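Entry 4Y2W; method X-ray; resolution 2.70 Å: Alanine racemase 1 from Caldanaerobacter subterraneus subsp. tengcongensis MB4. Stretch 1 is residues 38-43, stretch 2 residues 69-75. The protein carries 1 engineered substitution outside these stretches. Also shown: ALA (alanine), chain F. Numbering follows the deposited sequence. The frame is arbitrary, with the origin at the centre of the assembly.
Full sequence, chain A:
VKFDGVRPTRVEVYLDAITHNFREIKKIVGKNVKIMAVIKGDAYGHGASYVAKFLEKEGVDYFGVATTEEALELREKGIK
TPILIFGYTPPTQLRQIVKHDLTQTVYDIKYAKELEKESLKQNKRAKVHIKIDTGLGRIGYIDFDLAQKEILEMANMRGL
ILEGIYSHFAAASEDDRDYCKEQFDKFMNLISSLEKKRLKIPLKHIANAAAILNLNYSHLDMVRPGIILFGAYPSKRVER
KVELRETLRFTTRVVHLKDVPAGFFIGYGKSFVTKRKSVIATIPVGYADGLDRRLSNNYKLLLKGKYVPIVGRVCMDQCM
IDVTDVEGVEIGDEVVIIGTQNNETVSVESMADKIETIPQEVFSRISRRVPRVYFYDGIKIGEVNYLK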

# COMPACT_ATOMS: atom_id res chain seq x y z
N VAL A 38 3.07 11.21 -16.67
CA VAL A 38 3.51 10.89 -15.32
C VAL A 38 2.80 9.60 -14.93
O VAL A 38 1.57 9.55 -14.88
N ILE A 39 3.58 8.55 -14.68
CA ILE A 39 3.02 7.25 -14.29
C ILE A 39 3.76 6.73 -13.06
O ILE A 39 3.96 5.52 -12.91
N LYS A 40 4.14 7.65 -12.18
CA LYS A 40 4.81 7.29 -10.93
C LYS A 40 3.87 6.58 -9.97
O LYS A 40 2.66 6.54 -10.20
N GLY A 41 4.43 6.03 -8.91
CA GLY A 41 3.66 5.20 -7.98
C GLY A 41 2.96 4.06 -8.69
O GLY A 41 1.79 3.79 -8.44
N ASP A 42 3.68 3.40 -9.60
CA ASP A 42 3.14 2.28 -10.37
C ASP A 42 1.90 2.71 -11.18
O ASP A 42 0.85 2.06 -11.14
N ALA A 43 2.06 3.81 -11.91
CA ALA A 43 0.98 4.39 -12.70
C ALA A 43 -0.22 4.73 -11.83
O ALA A 43 -1.37 4.46 -12.20
N GLU A 69 14.12 2.85 -9.56
CA GLU A 69 13.60 1.50 -9.73
C GLU A 69 12.32 1.52 -10.58
O GLU A 69 12.05 0.58 -11.33
N GLU A 70 11.55 2.60 -10.45
CA GLU A 70 10.40 2.82 -11.31
C GLU A 70 10.85 2.98 -12.76
O GLU A 70 10.27 2.39 -13.66
N ALA A 71 11.90 3.77 -12.96
CA ALA A 71 12.47 3.97 -14.30
C ALA A 71 13.04 2.68 -14.87
O ALA A 71 12.82 2.36 -16.04
N LEU A 72 13.77 1.94 -14.04
CA LEU A 72 14.37 0.67 -14.47
C LEU A 72 13.33 -0.42 -14.73
O LEU A 72 13.50 -1.21 -15.66
N GLU A 73 12.28 -0.47 -13.92
CA GLU A 73 11.21 -1.45 -14.12
C GLU A 73 10.64 -1.36 -15.53
O GLU A 73 10.37 -2.38 -16.17
N LEU A 74 10.45 -0.13 -16.01
CA LEU A 74 9.92 0.11 -17.34
C LEU A 74 10.88 -0.38 -18.44
O LEU A 74 10.44 -0.98 -19.42
N ARG A 75 12.17 -0.12 -18.27
CA ARG A 75 13.19 -0.59 -19.23
C ARG A 75 13.30 -2.12 -19.26
O ARG A 75 13.46 -2.71 -20.33

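The contact between these stretches is small, burying 199 Å² with both sides summed, and it joins a short, tightly turning segment to one face of a helix. The helix spans all of residues 69-75, and its periodicity decides which side chains take part. Glu 70, Glu 73 and Leu 74 direct their CA-to-CB bonds toward the other stretch; spaced three and four residues apart, they fall on the same side of the helix. Glu 69, Ala 71, Leu 72 and Arg 75 lie on its other sides and make no contact here.

The polar centre is Glu 70. With chi1 at m and chi2 at t, its chain extends from the helix so that the carboxylate arrives at the turn, where Gly 41 N donates a hydrogen bond to Glu 70 OE2 across 2.8 Å. The N-H...O angle of 131° is well short of linear, so the bond is close but bent. The same oxygen lies 3.7 Å from Asp 42 N, a near approach rather than a hydrogen bond. A carboxylate suits this position because a buried acid needs donors, and a turn can offer its backbone amide where no side chain is available. Glutamate also has the reach required: the nearest CA atoms across the stretches, those of Lys 40 and Glu 70, are 7.2 Å apart. Glu 70 OE2 has further hydrogen bonding elsewhere in the structure, and OE1 is bonded to a residue just beyond one of the stretches, so both oxygens are satisfied.

Gly 41 has phi/psi of 55/44. A CB placed here would point away from the helix and lie 4.6 Å from Glu 70 OE2, so that oxygen does not exclude one. The positive phi by itself favours glycine, but Asp 42 and Ala 43 adopt nearly the same angles with side chains, so the backbone suits glycine without requiring it.

The apolar part of the contact is a single pair. Ile 39, with chi1 at p and chi2 at t, leaves its backbone sideways, but the end of its side chain comes nearer the helix, bringing Ile 39 CD1 to 4.0 Å from Leu 74 CD1. Leu 74, in the m, t rotamer, supplies a branched hydrocarbon surface to meet it, and both residues are buried, as suits two aliphatic chains in van der Waals contact.

Among the charged groups, Asp 42 (chi1 at t) and Glu 73 (t, t) bring like charges together, with Asp 42 OD1 4.2 Å from Glu 73 OE2. This pair supplies no evident attraction of its own, but both oxygens are hydrogen-bonded elsewhere in the structure, which helps to make their proximity tolerable. Lys 40 serves the contact through the base of its side chain: Lys 40 CB is 3.7 Å from Glu 70 OE1. Its end then leads away, through chi angles p, t, t, p, until Lys 40 NZ lies 3.7 Å from atom O of the bound alanine. The long, flexible lysine thus touches the helix near its root and approaches the ligand at its tip.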

# COMPACT_ATOMS: atom_id res chain seq x y z
CB VAL A 38 3.18 12.01 -14.32
CG1 VAL A 38 3.59 11.61 -12.90
CG2 VAL A 38 3.86 13.31 -14.73
CB ILE A 39 3.05 6.23 -15.45
CG1 ILE A 39 4.48 6.04 -15.98
CG2 ILE A 39 2.14 6.69 -16.58
CD1 ILE A 39 4.61 4.91 -16.99
CB LYS A 40 5.42 8.54 -10.26
CG LYS A 40 4.43 9.62 -9.84
CD LYS A 40 5.12 10.98 -9.86
CE LYS A 40 4.25 12.08 -9.28
NZ LYS A 40 4.36 12.11 -7.80
CB ASP A 42 2.83 1.10 -9.44
CG ASP A 42 2.72 -0.22 -10.17
OD1 ASP A 42 3.45 -0.41 -11.16
OD2 ASP A 42 1.90 -1.07 -9.77
CB ALA A 43 0.58 3.46 -13.84
CB GLU A 69 13.33 0.84 -8.38
CG GLU A 69 14.58 0.61 -7.52
CD GLU A 69 15.02 1.84 -6.72
OE1 GLU A 69 14.39 2.92 -6.87
OE2 GLU A 69 16.00 1.74 -5.96
CB GLU A 70 9.60 4.05 -10.87
CG GLU A 70 8.69 3.81 -9.68
CD GLU A 70 7.89 5.05 -9.29
OE1 GLU A 70 8.23 6.15 -9.77
OE2 GLU A 70 6.92 4.91 -8.52
CB ALA A 71 13.54 5.05 -14.26
CB LEU A 72 15.39 0.19 -13.44
CG LEU A 72 16.67 1.03 -13.37
CD1 LEU A 72 17.45 0.71 -12.11
CD2 LEU A 72 17.52 0.84 -14.62
CB GLU A 73 10.08 -1.25 -13.09
CG GLU A 73 8.90 -2.21 -13.24
CD GLU A 73 7.72 -1.84 -12.36
OE1 GLU A 73 7.64 -0.69 -11.89
OE2 GLU A 73 6.86 -2.72 -12.13
CB LEU A 74 9.60 1.59 -17.53
CG LEU A 74 8.46 2.13 -16.66
CD1 LEU A 74 8.41 3.65 -16.71
CD2 LEU A 74 7.13 1.52 -17.07
CB ARG A 75 14.56 0.02 -18.91
CG ARG A 75 14.71 1.48 -19.33
CD ARG A 75 14.99 1.62 -20.82
NE ARG A 75 15.28 3.01 -21.19
CZ ARG A 75 14.42 3.86 -21.75
NH1 ARG A 75 13.17 3.51 -22.03
NH2 ARG A 75 14.82 5.10 -22.03
N ALA F . 0.55 14.33 -7.96
CA ALA F . 1.91 14.91 -7.73
C ALA F . 2.23 15.07 -6.23
O ALA F . 3.40 15.10 -5.84
CB ALA F . 2.04 16.25 -8.44
OXT ALA F . 1.35 15.18 -5.38